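Local coordinates for protein tyrocidine synthase 2 (Brevibacillus parabrevis, PDB 6TA8) that belongs to the tyrocidine synthases and carries a domain of the condensation family, a fold built of two alpha/beta halves set side by side, at residues 66-72 with 183-187; 84-89 with 100-104; 130-134 with 407-411; 382-388 with 419-425. All blocks are in the same frame, centred on the assembly; numbering follows the deposited sequence.

Contact 1 of 4, residues 66-72 with 183-187; sequences GFDEGLV and YSQAL
Leu71 overlaps the ring of Tyr183: its CD2 stands over one ring face, displaced toward the rim, while its CB comes to 3.6 Å from CE1 of Tyr183. The opposite face receives the edge of Phe67 in a T-shaped pair, with centroids 5.7 Å apart and planes at 86°; CD1 of Phe67 and CZ of Tyr183 are 4.0 Å apart. Tyr183 reaches this position because its CG lies anti to the backbone N (chi1 -164°), which sends the ring out from its own helix. Phe67 also packs on Leu149 and Leu158 of the five-stranded mixed sheet in the first half of the condensation-type fold. At the rim of the Tyr183 ring, near its plane, the backbone N of Asp68 donates a hydrogen bond to Tyr183 OH over 2.9 Å, with 158° at the hydrogen. Asp68 is the N-cap of helix 69-82, so the tyrosine grips the chain where that helix starts, from the last turn of helix 169-187. Farther along, CG of Leu71 meets CB of Ala186 at 3.8 Å, and CD2 of Leu71 touches CD1 of Leu187 at 3.6 Å. Val72 leans on Leu158, and its CG2 approaches CE1 of Tyr183.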
loop_
_atom_site.group_PDB
_atom_site.type_symbol
_atom_site.label_atom_id
_atom_site.label_comp_id
_atom_site.label_asym_id
_atom_site.label_seq_id
_atom_site.Cartn_x
_atom_site.Cartn_y
_atom_site.Cartn_z
ATOM N N GLY A 66 8.599 -14.766 -24.024
ATOM C CA GLY A 66 8.024 -15.777 -23.163
ATOM C C GLY A 66 8.912 -16.131 -21.983
ATOM O O GLY A 66 10.118 -15.888 -21.970
ATOM N N PHE A 67 8.283 -16.715 -20.969
ATOM C CA PHE A 67 8.969 -17.225 -19.792
ATOM C C PHE A 67 9.171 -18.731 -19.909
ATOM O O PHE A 67 8.451 -19.425 -20.632
ATOM C CB PHE A 67 8.179 -16.915 -18.516
ATOM C CG PHE A 67 8.080 -15.451 -18.193
ATOM C CD1 PHE A 67 9.152 -14.776 -17.635
ATOM C CD2 PHE A 67 6.904 -14.757 -18.429
ATOM C CE1 PHE A 67 9.060 -13.431 -17.330
ATOM C CE2 PHE A 67 6.805 -13.412 -18.125
ATOM C CZ PHE A 67 7.884 -12.748 -17.576
ATOM N N ASP A 68 10.165 -19.230 -19.183
ATOM C CA ASP A 68 10.383 -20.661 -19.018
ATOM C C ASP A 68 9.953 -21.037 -17.609
ATOM O O ASP A 68 10.510 -20.525 -16.631
ATOM C CB ASP A 68 11.845 -21.036 -19.264
ATOM C CG ASP A 68 12.056 -22.537 -19.323
ATOM O OD1 ASP A 68 11.599 -23.166 -20.301
ATOM O OD2 ASP A 68 12.677 -23.090 -18.390
ATOM N N GLU A 69 8.956 -21.921 -17.507
ATOM C CA GLU A 69 8.381 -22.233 -16.203
ATOM C C GLU A 69 9.413 -22.864 -15.277
ATOM O O GLU A 69 9.396 -22.623 -14.064
ATOM C CB GLU A 69 7.166 -23.149 -16.368
ATOM C CG GLU A 69 7.448 -24.463 -17.076
ATOM C CD GLU A 69 6.293 -25.440 -16.972
ATOM O OE1 GLU A 69 5.330 -25.146 -16.233
ATOM O OE2 GLU A 69 6.346 -26.503 -17.628
ATOM N N GLY A 70 10.325 -23.668 -15.830
ATOM C CA GLY A 70 11.376 -24.251 -15.013
ATOM C C GLY A 70 12.288 -23.211 -14.394
ATOM O O GLY A 70 12.845 -23.429 -13.315
ATOM N N LEU A 71 12.446 -22.069 -15.062
ATOM C CA LEU A 71 13.217 -20.949 -14.534
ATOM C C LEU A 71 12.399 -20.063 -13.605
ATOM O O LEU A 71 12.942 -19.537 -12.626
ATOM C CB LEU A 71 13.767 -20.105 -15.683
ATOM C CG LEU A 71 15.124 -20.503 -16.255
ATOM C CD1 LEU A 71 15.051 -21.834 -16.987
ATOM C CD2 LEU A 71 15.610 -19.417 -17.181
ATOM N N VAL A 72 11.110 -19.879 -13.898
ATOM C CA VAL A 72 10.240 -19.121 -13.003
ATOM C C VAL A 72 10.110 -19.833 -11.665
ATOM O O VAL A 72 10.148 -19.203 -10.600
ATOM C CB VAL A 72 8.865 -18.894 -13.662
ATOM C CG1 VAL A 72 7.898 -18.226 -12.693
ATOM C CG2 VAL A 72 9.013 -18.067 -14.930
ATOM N N TYR A 183 15.918 -14.526 -12.244
ATOM C CA TYR A 183 15.631 -15.065 -13.568
ATOM C C TYR A 183 16.805 -14.868 -14.517
ATOM O O TYR A 183 16.986 -15.661 -15.448
ATOM C CB TYR A 183 14.371 -14.417 -14.140
ATOM C CG TYR A 183 13.782 -15.160 -15.320
ATOM C CD1 TYR A 183 12.890 -16.206 -15.131
ATOM C CD2 TYR A 183 14.120 -14.813 -16.621
ATOM C CE1 TYR A 183 12.349 -16.886 -16.206
ATOM C CE2 TYR A 183 13.584 -15.488 -17.703
ATOM C CZ TYR A 183 12.700 -16.524 -17.489
ATOM O OH TYR A 183 12.163 -17.200 -18.561
ATOM N N SER A 184 17.612 -13.828 -14.299
ATOM C CA SER A 184 18.785 -13.617 -15.140
ATOM C C SER A 184 19.867 -14.646 -14.835
ATOM O O SER A 184 20.455 -15.233 -15.750
ATOM C CB SER A 184 19.317 -12.197 -14.949
ATOM O OG SER A 184 18.307 -11.239 -15.209
ATOM N N GLN A 185 20.138 -14.880 -13.549
ATOM C CA GLN A 185 21.130 -15.883 -13.171
ATOM C C GLN A 185 20.694 -17.286 -13.570
ATOM O O GLN A 185 21.543 -18.145 -13.832
ATOM C CB GLN A 185 21.395 -15.825 -11.666
ATOM C CG GLN A 185 21.835 -14.463 -11.153
ATOM C CD GLN A 185 21.981 -14.437 -9.645
ATOM O OE1 GLN A 185 22.469 -15.392 -9.039
ATOM N NE2 GLN A 185 21.553 -13.341 -9.027
ATOM N N ALA A 186 19.385 -17.537 -13.625
ATOM C CA ALA A 186 18.904 -18.875 -13.952
ATOM C C ALA A 186 19.137 -19.207 -15.421
ATOM O O ALA A 186 19.580 -20.315 -15.747
ATOM C CB ALA A 186 17.421 -19.002 -13.604
ATOM N N LEU A 187 18.845 -18.265 -16.322
ATOM C CA LEU A 187 19.023 -18.535 -17.746
ATOM C C LEU A 187 20.496 -18.603 -18.126
ATOM O O LEU A 187 20.850 -19.257 -19.113
ATOM C CB LEU A 187 18.303 -17.477 -18.582
ATOM C CG LEU A 187 18.135 -17.791 -20.073
ATOM C CD1 LEU A 187 17.357 -19.084 -20.288
ATOM C CD2 LEU A 187 17.463 -16.631 -20.793
#

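Contact 2 of 4, residues 84-89 with 100-104; sequences DALRMV and INRGL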
loop_
_atom_site.group_PDB
_atom_site.type_symbol
_atom_site.label_atom_id
_atom_site.label_comp_id
_atom_site.label_asym_id
_atom_site.label_seq_id
_atom_site.Cartn_x
_atom_site.Cartn_y
_atom_site.Cartn_z
ATOM N N ASP A 84 11.944 -14.574 4.183
ATOM C CA ASP A 84 11.265 -15.521 5.062
ATOM C C ASP A 84 9.817 -15.141 5.343
ATOM O O ASP A 84 9.021 -16.021 5.686
ATOM C CB ASP A 84 12.028 -15.646 6.381
ATOM C CG ASP A 84 13.454 -16.124 6.186
ATOM O OD1 ASP A 84 13.660 -17.348 6.044
ATOM O OD2 ASP A 84 14.368 -15.274 6.171
ATOM N N ALA A 85 9.456 -13.863 5.208
ATOM C CA ALA A 85 8.087 -13.449 5.496
ATOM C C ALA A 85 7.075 -14.060 4.534
ATOM O O ALA A 85 5.895 -14.162 4.884
ATOM C CB ALA A 85 7.975 -11.925 5.462
ATOM N N LEU A 86 7.504 -14.466 3.339
ATOM C CA LEU A 86 6.596 -15.063 2.367
ATOM C C LEU A 86 6.212 -16.495 2.716
ATOM O O LEU A 86 5.348 -17.067 2.042
ATOM C CB LEU A 86 7.219 -15.019 0.969
ATOM C CG LEU A 86 7.538 -13.623 0.425
ATOM C CD1 LEU A 86 8.191 -13.704 -0.947
ATOM C CD2 LEU A 86 6.284 -12.761 0.376
ATOM N N ARG A 87 6.827 -17.086 3.742
ATOM C CA ARG A 87 6.480 -18.422 4.213
ATOM C C ARG A 87 5.562 -18.383 5.429
ATOM O O ARG A 87 5.548 -19.326 6.228
ATOM C CB ARG A 87 7.745 -19.215 4.539
ATOM C CG ARG A 87 8.726 -19.333 3.389
ATOM C CD ARG A 87 9.817 -20.341 3.701
ATOM N NE ARG A 87 10.427 -20.084 5.002
ATOM C CZ ARG A 87 11.488 -19.306 5.188
ATOM N NH1 ARG A 87 12.065 -18.709 4.155
ATOM N NH2 ARG A 87 11.974 -19.125 6.408
ATOM N N MET A 88 4.790 -17.313 5.583
ATOM C CA MET A 88 3.981 -17.106 6.773
ATOM C C MET A 88 2.625 -17.791 6.648
ATOM O O MET A 88 2.053 -17.892 5.560
ATOM C CB MET A 88 3.778 -15.613 7.030
ATOM C CG MET A 88 3.439 -15.260 8.469
ATOM S SD MET A 88 4.905 -15.029 9.493
ATOM C CE MET A 88 5.841 -13.895 8.475
ATOM N N VAL A 89 2.117 -18.262 7.789
ATOM C CA VAL A 89 0.767 -18.797 7.903
ATOM C C VAL A 89 0.140 -18.228 9.170
ATOM O O VAL A 89 0.833 -17.812 10.100
ATOM C CB VAL A 89 0.736 -20.342 7.934
ATOM C CG1 VAL A 89 1.102 -20.910 6.570
ATOM C CG2 VAL A 89 1.671 -20.871 9.013
ATOM N N ILE A 100 2.924 -17.707 12.279
ATOM C CA ILE A 100 4.168 -18.455 12.409
ATOM C C ILE A 100 4.929 -18.356 11.097
ATOM O O ILE A 100 4.369 -18.622 10.026
ATOM C CB ILE A 100 3.920 -19.931 12.771
ATOM C CG1 ILE A 100 2.825 -20.059 13.829
ATOM C CG2 ILE A 100 5.208 -20.580 13.256
ATOM C CD1 ILE A 100 2.412 -21.490 14.089
ATOM N N ASN A 101 6.200 -17.976 11.180
ATOM C CA ASN A 101 7.087 -18.012 10.024
ATOM C C ASN A 101 7.592 -19.440 9.861
ATOM O O ASN A 101 8.436 -19.900 10.637
ATOM C CB ASN A 101 8.242 -17.031 10.200
ATOM C CG ASN A 101 8.777 -16.520 8.877
ATOM O OD1 ASN A 101 9.164 -15.356 8.760
ATOM N ND2 ASN A 101 8.802 -17.388 7.872
ATOM N N ARG A 102 7.069 -20.148 8.867
ATOM C CA ARG A 102 7.469 -21.528 8.653
ATOM C C ARG A 102 8.861 -21.594 8.029
ATOM O O ARG A 102 9.370 -20.621 7.464
ATOM C CB ARG A 102 6.456 -22.250 7.763
ATOM C CG ARG A 102 5.094 -22.451 8.413
ATOM C CD ARG A 102 4.640 -23.899 8.309
ATOM N NE ARG A 102 3.239 -24.065 8.684
ATOM C CZ ARG A 102 2.815 -24.278 9.926
ATOM N NH1 ARG A 102 3.686 -24.353 10.923
ATOM N NH2 ARG A 102 1.520 -24.419 10.172
ATOM N N GLY A 103 9.479 -22.762 8.148
ATOM C CA GLY A 103 10.784 -23.019 7.574
ATOM C C GLY A 103 10.700 -23.439 6.124
ATOM O O GLY A 103 9.752 -23.102 5.407
ATOM N N LEU A 104 11.708 -24.188 5.684
ATOM C CA LEU A 104 11.775 -24.706 4.317
ATOM C C LEU A 104 11.229 -26.126 4.224
ATOM O O LEU A 104 11.759 -26.958 3.482
ATOM C CB LEU A 104 13.209 -24.650 3.798
ATOM C CG LEU A 104 13.988 -23.348 4.002
ATOM C CD1 LEU A 104 15.346 -23.434 3.324
ATOM C CD2 LEU A 104 13.200 -22.154 3.482
#
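The beta hairpin of strands 88-91 and 98-101 supplies the regular part of this contact, with Val89 and Ile100 as an antiparallel hydrogen-bonded pair: Val89 N donates to Ile100 O (3.2 Å) and Ile100 N to Val89 O (3.0 Å). Met88 and Asn101 form the next, non-hydrogen-bonded pair. Beyond it one more backbone bond, Arg102 N to Arg87 O at 3.2 Å, extends the ladder, and side chains take over from there. NE of Arg87 donates to Arg102 O over 2.7 Å, the acceptor lying within 11° of the guanidinium plane, and NH2 of Arg87 bonds weakly to the same oxygen. CD2 of Leu104 and Asp84 O lie over its two faces. Asp84 also holds it through a salt bridge, and the same carboxylate pairs with Lys197. This hairpin belongs to a three-stranded antiparallel sheet, in which Asn101 bonds by its backbone to Gly33. The amide of Asn101 turns back toward the 3-10 turn before the hairpin, ND2 donating to Asp84 O at 2.6 Å. Arg87 N binds that carbonyl from the opposite face of its plane. On the sheet face that carries Val89 and Ile100, CG2 of Val89 sits over the Arg102 guanidinium.

Contact 3 of 4, residues 130-134 with 407-411; sequences SDQIQ and TGQLF
Gln134 reaches across from helix 122-134 to the loop at 407-411, and every part of its side chain meets something there. Its CB lies 3.6 Å from Gln409 O, and its CG the same 3.6 Å from Thr407 O. The chain then bends sharply at chi2 (-88°), which swings the amide along the loop. NE2 donates a hydrogen bond to Thr407 O over 2.7 Å, an oblique one in which the acceptor is 30° out of the amide plane. OE1 lies 3.7 Å from CD2 of Leu410 and is itself hydrogen-bonded elsewhere in the structure.

One turn earlier in the helix, the carboxylate of Asp131 receives the backbone N-H of Gln409 at OD1; the modelled separation is very short, so its exact length is doubtful. Gly408, with no side chain, lets the loop come close: its CA is 4.9 Å from CA of Asp131.

Further bonds tie this region to the chain around strand 56-63. His54 NE2 bonds Gln409 O, Leu410 pairs by its backbone with Asn56, and the Asn56 side chain reaches Gln134 O. After strand 383-390 the chain leaves the second-half sheet, adds strand 401-402 to the edge of the first-half sheet beside 56-63, and runs on into this loop. Such a crossover is consistent with the latch that bridges the two halves in condensation-family domains.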
loop_
_atom_site.group_PDB
_atom_site.type_symbol
_atom_site.label_atom_id
_atom_site.label_comp_id
_atom_site.label_asym_id
_atom_site.label_seq_id
_atom_site.Cartn_x
_atom_site.Cartn_y
_atom_site.Cartn_z
ATOM N N SER A 130 -7.605 -15.459 -13.581
ATOM C CA SER A 130 -6.905 -14.672 -12.569
ATOM C C SER A 130 -7.745 -14.517 -11.309
ATOM O O SER A 130 -7.232 -14.672 -10.194
ATOM C CB SER A 130 -6.528 -13.302 -13.136
ATOM O OG SER A 130 -5.575 -13.424 -14.177
ATOM N N ASP A 131 -9.039 -14.226 -11.464
ATOM C CA ASP A 131 -9.902 -14.027 -10.303
ATOM C C ASP A 131 -9.999 -15.290 -9.455
ATOM O O ASP A 131 -10.028 -15.217 -8.221
ATOM C CB ASP A 131 -11.291 -13.576 -10.755
ATOM C CG ASP A 131 -11.394 -12.072 -10.912
ATOM O OD1 ASP A 131 -10.794 -11.348 -10.091
ATOM O OD2 ASP A 131 -12.073 -11.613 -11.855
ATOM N N GLN A 132 -10.052 -16.458 -10.100
ATOM C CA GLN A 132 -10.116 -17.709 -9.350
ATOM C C GLN A 132 -8.841 -17.938 -8.549
ATOM O O GLN A 132 -8.888 -18.464 -7.431
ATOM C CB GLN A 132 -10.371 -18.879 -10.300
ATOM C CG GLN A 132 -11.601 -18.707 -11.173
ATOM C CD GLN A 132 -11.801 -19.863 -12.131
ATOM O OE1 GLN A 132 -11.270 -20.955 -11.926
ATOM N NE2 GLN A 132 -12.570 -19.628 -13.186
ATOM N N ILE A 133 -7.691 -17.551 -9.106
ATOM C CA ILE A 133 -6.434 -17.684 -8.379
ATOM C C ILE A 133 -6.345 -16.646 -7.266
ATOM O O ILE A 133 -5.739 -16.899 -6.217
ATOM C CB ILE A 133 -5.252 -17.587 -9.362
ATOM C CG1 ILE A 133 -5.339 -18.714 -10.395
ATOM C CG2 ILE A 133 -3.920 -17.641 -8.626
ATOM C CD1 ILE A 133 -4.381 -18.567 -11.551
ATOM N N GLN A 134 -6.961 -15.478 -7.461
ATOM C CA GLN A 134 -6.941 -14.445 -6.429
ATOM C C GLN A 134 -7.723 -14.865 -5.191
ATOM O O GLN A 134 -7.407 -14.417 -4.082
ATOM C CB GLN A 134 -7.509 -13.139 -6.982
ATOM C CG GLN A 134 -6.670 -12.495 -8.067
ATOM C CD GLN A 134 -5.608 -11.574 -7.511
ATOM O OE1 GLN A 134 -5.525 -11.358 -6.304
ATOM N NE2 GLN A 134 -4.790 -11.019 -8.396
ATOM N N THR A 407 -5.110 -7.522 -13.015
ATOM C CA THR A 407 -4.739 -8.554 -12.058
ATOM C C THR A 407 -5.932 -9.338 -11.529
ATOM O O THR A 407 -5.733 -10.323 -10.809
ATOM C CB THR A 407 -3.990 -7.932 -10.873
ATOM O OG1 THR A 407 -4.904 -7.158 -10.085
ATOM C CG2 THR A 407 -2.869 -7.031 -11.365
ATOM N N GLY A 408 -7.153 -8.938 -11.867
ATOM C CA GLY A 408 -8.338 -9.525 -11.284
ATOM C C GLY A 408 -8.736 -8.836 -9.990
ATOM O O GLY A 408 -8.014 -8.006 -9.434
ATOM N N GLN A 409 -9.922 -9.198 -9.505
ATOM C CA GLN A 409 -10.450 -8.596 -8.287
ATOM C C GLN A 409 -9.568 -8.952 -7.096
ATOM O O GLN A 409 -9.397 -10.129 -6.765
ATOM C CB GLN A 409 -11.889 -9.060 -8.060
ATOM C CG GLN A 409 -12.523 -8.569 -6.766
ATOM C CD GLN A 409 -12.665 -7.058 -6.695
ATOM O OE1 GLN A 409 -11.695 -6.340 -6.450
ATOM N NE2 GLN A 409 -13.883 -6.570 -6.900
ATOM N N LEU A 410 -9.005 -7.925 -6.453
ATOM C CA LEU A 410 -8.018 -8.146 -5.402
ATOM C C LEU A 410 -8.655 -8.499 -4.064
ATOM O O LEU A 410 -8.076 -9.274 -3.295
ATOM C CB LEU A 410 -7.131 -6.910 -5.248
ATOM C CG LEU A 410 -6.144 -6.643 -6.386
ATOM C CD1 LEU A 410 -5.553 -5.247 -6.271
ATOM C CD2 LEU A 410 -5.045 -7.693 -6.398
ATOM N N PHE A 411 -9.821 -7.941 -3.761
ATOM C CA PHE A 411 -10.532 -8.239 -2.528
ATOM C C PHE A 411 -11.681 -9.203 -2.800
ATOM O O PHE A 411 -11.985 -9.544 -3.943
ATOM C CB PHE A 411 -11.058 -6.953 -1.882
ATOM C CG PHE A 411 -10.091 -5.809 -1.935
ATOM C CD1 PHE A 411 -9.039 -5.732 -1.038
ATOM C CD2 PHE A 411 -10.233 -4.807 -2.880
ATOM C CE1 PHE A 411 -8.145 -4.679 -1.083
ATOM C CE2 PHE A 411 -9.342 -3.751 -2.930
ATOM C CZ PHE A 411 -8.299 -3.687 -2.030
#

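Contact 4 of 4, residues 382-388 with 419-425; sequences EISFNYL and FLLDISA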
loop_
_atom_site.group_PDB
_atom_site.type_symbol
_atom_site.label_atom_id
_atom_site.label_comp_id
_atom_site.label_asym_id
_atom_site.label_seq_id
_atom_site.Cartn_x
_atom_site.Cartn_y
_atom_site.Cartn_z
ATOM N N GLU A 382 -12.314 9.566 7.075
ATOM C CA GLU A 382 -13.134 8.927 6.059
ATOM C C GLU A 382 -12.475 8.896 4.688
ATOM O O GLU A 382 -13.003 8.241 3.781
ATOM C CB GLU A 382 -14.498 9.625 5.955
ATOM C CG GLU A 382 -15.484 9.204 7.033
ATOM C CD GLU A 382 -16.713 10.088 7.082
ATOM O OE1 GLU A 382 -16.579 11.308 6.852
ATOM O OE2 GLU A 382 -17.815 9.564 7.352
ATOM N N ILE A 383 -11.347 9.578 4.512
ATOM C CA ILE A 383 -10.580 9.545 3.275
ATOM C C ILE A 383 -9.218 8.936 3.571
ATOM O O ILE A 383 -8.590 9.262 4.583
ATOM C CB ILE A 383 -10.421 10.951 2.659
ATOM C CG1 ILE A 383 -11.778 11.647 2.549
ATOM C CG2 ILE A 383 -9.750 10.866 1.296
ATOM C CD1 ILE A 383 -11.685 13.060 2.018
ATOM N N SER A 384 -8.767 8.051 2.688
ATOM C CA SER A 384 -7.452 7.435 2.786
ATOM C C SER A 384 -6.606 7.875 1.601
ATOM O O SER A 384 -7.067 7.836 0.455
ATOM C CB SER A 384 -7.560 5.909 2.828
ATOM O OG SER A 384 -6.281 5.312 2.965
ATOM N N PHE A 385 -5.375 8.298 1.879
ATOM C CA PHE A 385 -4.433 8.713 0.851
ATOM C C PHE A 385 -3.176 7.859 0.934
ATOM O O PHE A 385 -2.738 7.485 2.027
ATOM C CB PHE A 385 -4.068 10.195 0.989
ATOM C CG PHE A 385 -3.362 10.759 -0.212
ATOM C CD1 PHE A 385 -4.082 11.269 -1.279
ATOM C CD2 PHE A 385 -1.978 10.773 -0.276
ATOM C CE1 PHE A 385 -3.435 11.787 -2.384
ATOM C CE2 PHE A 385 -1.325 11.289 -1.379
ATOM C CZ PHE A 385 -2.056 11.796 -2.434
ATOM N N ASN A 386 -2.601 7.555 -0.227
ATOM C CA ASN A 386 -1.405 6.722 -0.305
ATOM C C ASN A 386 -0.675 7.044 -1.598
ATOM O O ASN A 386 -1.238 6.878 -2.684
ATOM C CB ASN A 386 -1.763 5.234 -0.245
ATOM C CG ASN A 386 -0.542 4.336 -0.310
ATOM O OD1 ASN A 386 0.566 4.751 0.033
ATOM N ND2 ASN A 386 -0.740 3.099 -0.748
ATOM N N TYR A 387 0.569 7.499 -1.481
ATOM C CA TYR A 387 1.422 7.774 -2.629
ATOM C C TYR A 387 2.373 6.602 -2.824
ATOM O O TYR A 387 3.180 6.299 -1.938
ATOM C CB TYR A 387 2.200 9.075 -2.439
ATOM C CG TYR A 387 3.164 9.365 -3.566
ATOM C CD1 TYR A 387 2.700 9.649 -4.844
ATOM C CD2 TYR A 387 4.536 9.349 -3.354
ATOM C CE1 TYR A 387 3.575 9.911 -5.879
ATOM C CE2 TYR A 387 5.420 9.611 -4.384
ATOM C CZ TYR A 387 4.934 9.891 -5.645
ATOM O OH TYR A 387 5.809 10.154 -6.674
ATOM N N LEU A 388 2.280 5.948 -3.981
ATOM C CA LEU A 388 3.042 4.734 -4.240
ATOM C C LEU A 388 4.421 4.999 -4.830
ATOM O O LEU A 388 5.265 4.096 -4.818
ATOM C CB LEU A 388 2.257 3.815 -5.181
ATOM C CG LEU A 388 0.881 3.369 -4.681
ATOM C CD1 LEU A 388 -0.071 3.146 -5.845
ATOM C CD2 LEU A 388 0.997 2.111 -3.831
ATOM N N PHE A 419 -12.898 2.652 4.250
ATOM C CA PHE A 419 -12.843 4.090 4.043
ATOM C C PHE A 419 -13.892 4.519 3.028
ATOM O O PHE A 419 -14.180 3.793 2.069
ATOM C CB PHE A 419 -11.451 4.520 3.577
ATOM C CG PHE A 419 -10.382 4.307 4.606
ATOM C CD1 PHE A 419 -10.266 5.163 5.687
ATOM C CD2 PHE A 419 -9.500 3.244 4.500
ATOM C CE1 PHE A 419 -9.287 4.969 6.640
ATOM C CE2 PHE A 419 -8.518 3.044 5.449
ATOM C CZ PHE A 419 -8.410 3.908 6.522
ATOM N N LEU A 420 -14.460 5.706 3.248
ATOM C CA LEU A 420 -15.458 6.236 2.327
ATOM C C LEU A 420 -14.852 6.561 0.968
ATOM O O LEU A 420 -15.530 6.438 -0.058
ATOM C CB LEU A 420 -16.113 7.476 2.935
ATOM C CG LEU A 420 -17.340 8.048 2.230
ATOM C CD1 LEU A 420 -18.491 8.162 3.212
ATOM C CD2 LEU A 420 -17.010 9.402 1.631
ATOM N N LEU A 421 -13.587 6.974 0.940
ATOM C CA LEU A 421 -12.889 7.287 -0.299
ATOM C C LEU A 421 -11.439 6.850 -0.176
ATOM O O LEU A 421 -10.758 7.223 0.783
ATOM C CB LEU A 421 -12.956 8.787 -0.617
ATOM C CG LEU A 421 -14.315 9.391 -0.971
ATOM C CD1 LEU A 421 -14.200 10.901 -1.108
ATOM C CD2 LEU A 421 -14.871 8.772 -2.246
ATOM N N ASP A 422 -10.973 6.061 -1.140
ATOM C CA ASP A 422 -9.576 5.653 -1.219
ATOM C C ASP A 422 -8.923 6.383 -2.384
ATOM O O ASP A 422 -9.297 6.170 -3.542
ATOM C CB ASP A 422 -9.445 4.140 -1.394
ATOM C CG ASP A 422 -8.012 3.706 -1.645
ATOM O OD1 ASP A 422 -7.807 2.579 -2.141
ATOM O OD2 ASP A 422 -7.088 4.496 -1.347
ATOM N N ILE A 423 -7.953 7.236 -2.075
ATOM C CA ILE A 423 -7.269 8.051 -3.070
ATOM C C ILE A 423 -5.822 7.583 -3.139
ATOM O O ILE A 423 -5.063 7.729 -2.172
ATOM C CB ILE A 423 -7.357 9.547 -2.740
ATOM C CG1 ILE A 423 -8.822 9.982 -2.661
ATOM C CG2 ILE A 423 -6.606 10.366 -3.777
ATOM C CD1 ILE A 423 -9.008 11.440 -2.315
ATOM N N SER A 424 -5.438 7.020 -4.279
ATOM C CA SER A 424 -4.082 6.553 -4.515
ATOM C C SER A 424 -3.373 7.482 -5.492
ATOM O O SER A 424 -4.003 8.237 -6.237
ATOM C CB SER A 424 -4.079 5.118 -5.055
ATOM O OG SER A 424 -4.576 4.209 -4.088
ATOM N N ALA A 425 -2.044 7.419 -5.476
ATOM C CA ALA A 425 -1.226 8.279 -6.323
ATOM C C ALA A 425 0.025 7.517 -6.726
ATOM O O ALA A 425 0.782 7.067 -5.861
ATOM C CB ALA A 425 -0.858 9.576 -5.599
#
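Phe385 has CG anti to its own N (chi1 -167°), and CG2 of Ile423 is likewise anti to the N of Ile423; the two torsions bring ring and methyl together, CD1 of Phe385 lying 3.7 Å from CG2 of Ile423. The CZ end of the ring goes on to CB of Ala425 at 4.0 Å. On the same sheet face, CG2 of Ile383 meets CD1 of Ile423 at 3.7 Å, and CB of Ala425 touches the edge of the Tyr387 ring. Helix 277-293 lies over this apolar side, with Leu285 against both Phe385 and Ile423.

The other face bears Ser384, Asn386, Asp422 and Ser424. Here Phe419, just ahead of its strand, covers Ser384 in a CH-pi contact: CB of Ser384 is 3.8 Å from the ring centroid and 15° off the normal.

The axes of segments 383-388 and 421-425 diverge by 16°, pointing the same way. Their ladder includes Ser384 N to Leu421 O at 2.9 Å and Ile423 N to Ser384 O at 2.7 Å. In this condensation-family domain the pair holds the two middle places of the six-stranded mixed sheet, where 421-428, 383-390 and 297-304 run parallel.

Contacts 1 and 2 lie in the first half of the condensation-family domain, at the two ends of helix 69-82: contact 1 at its start, contact 2 in the turn and hairpin that follow, with centres 24 Å apart. Along the chain, contact 2 falls between the two segments of contact 1. Contact 4 belongs to the six-stranded sheet of the second half, about 37 Å from contact 1, centre to centre. Contact 3 lies between: its loop is part of the connection from strand 383-390 to strand 421-428, the strands of contact 4. Contacts 3 and 4 do not touch, their nearest atoms being about 6 Å apart; it is the loop's reach to helix 122-134 that ties the halves together.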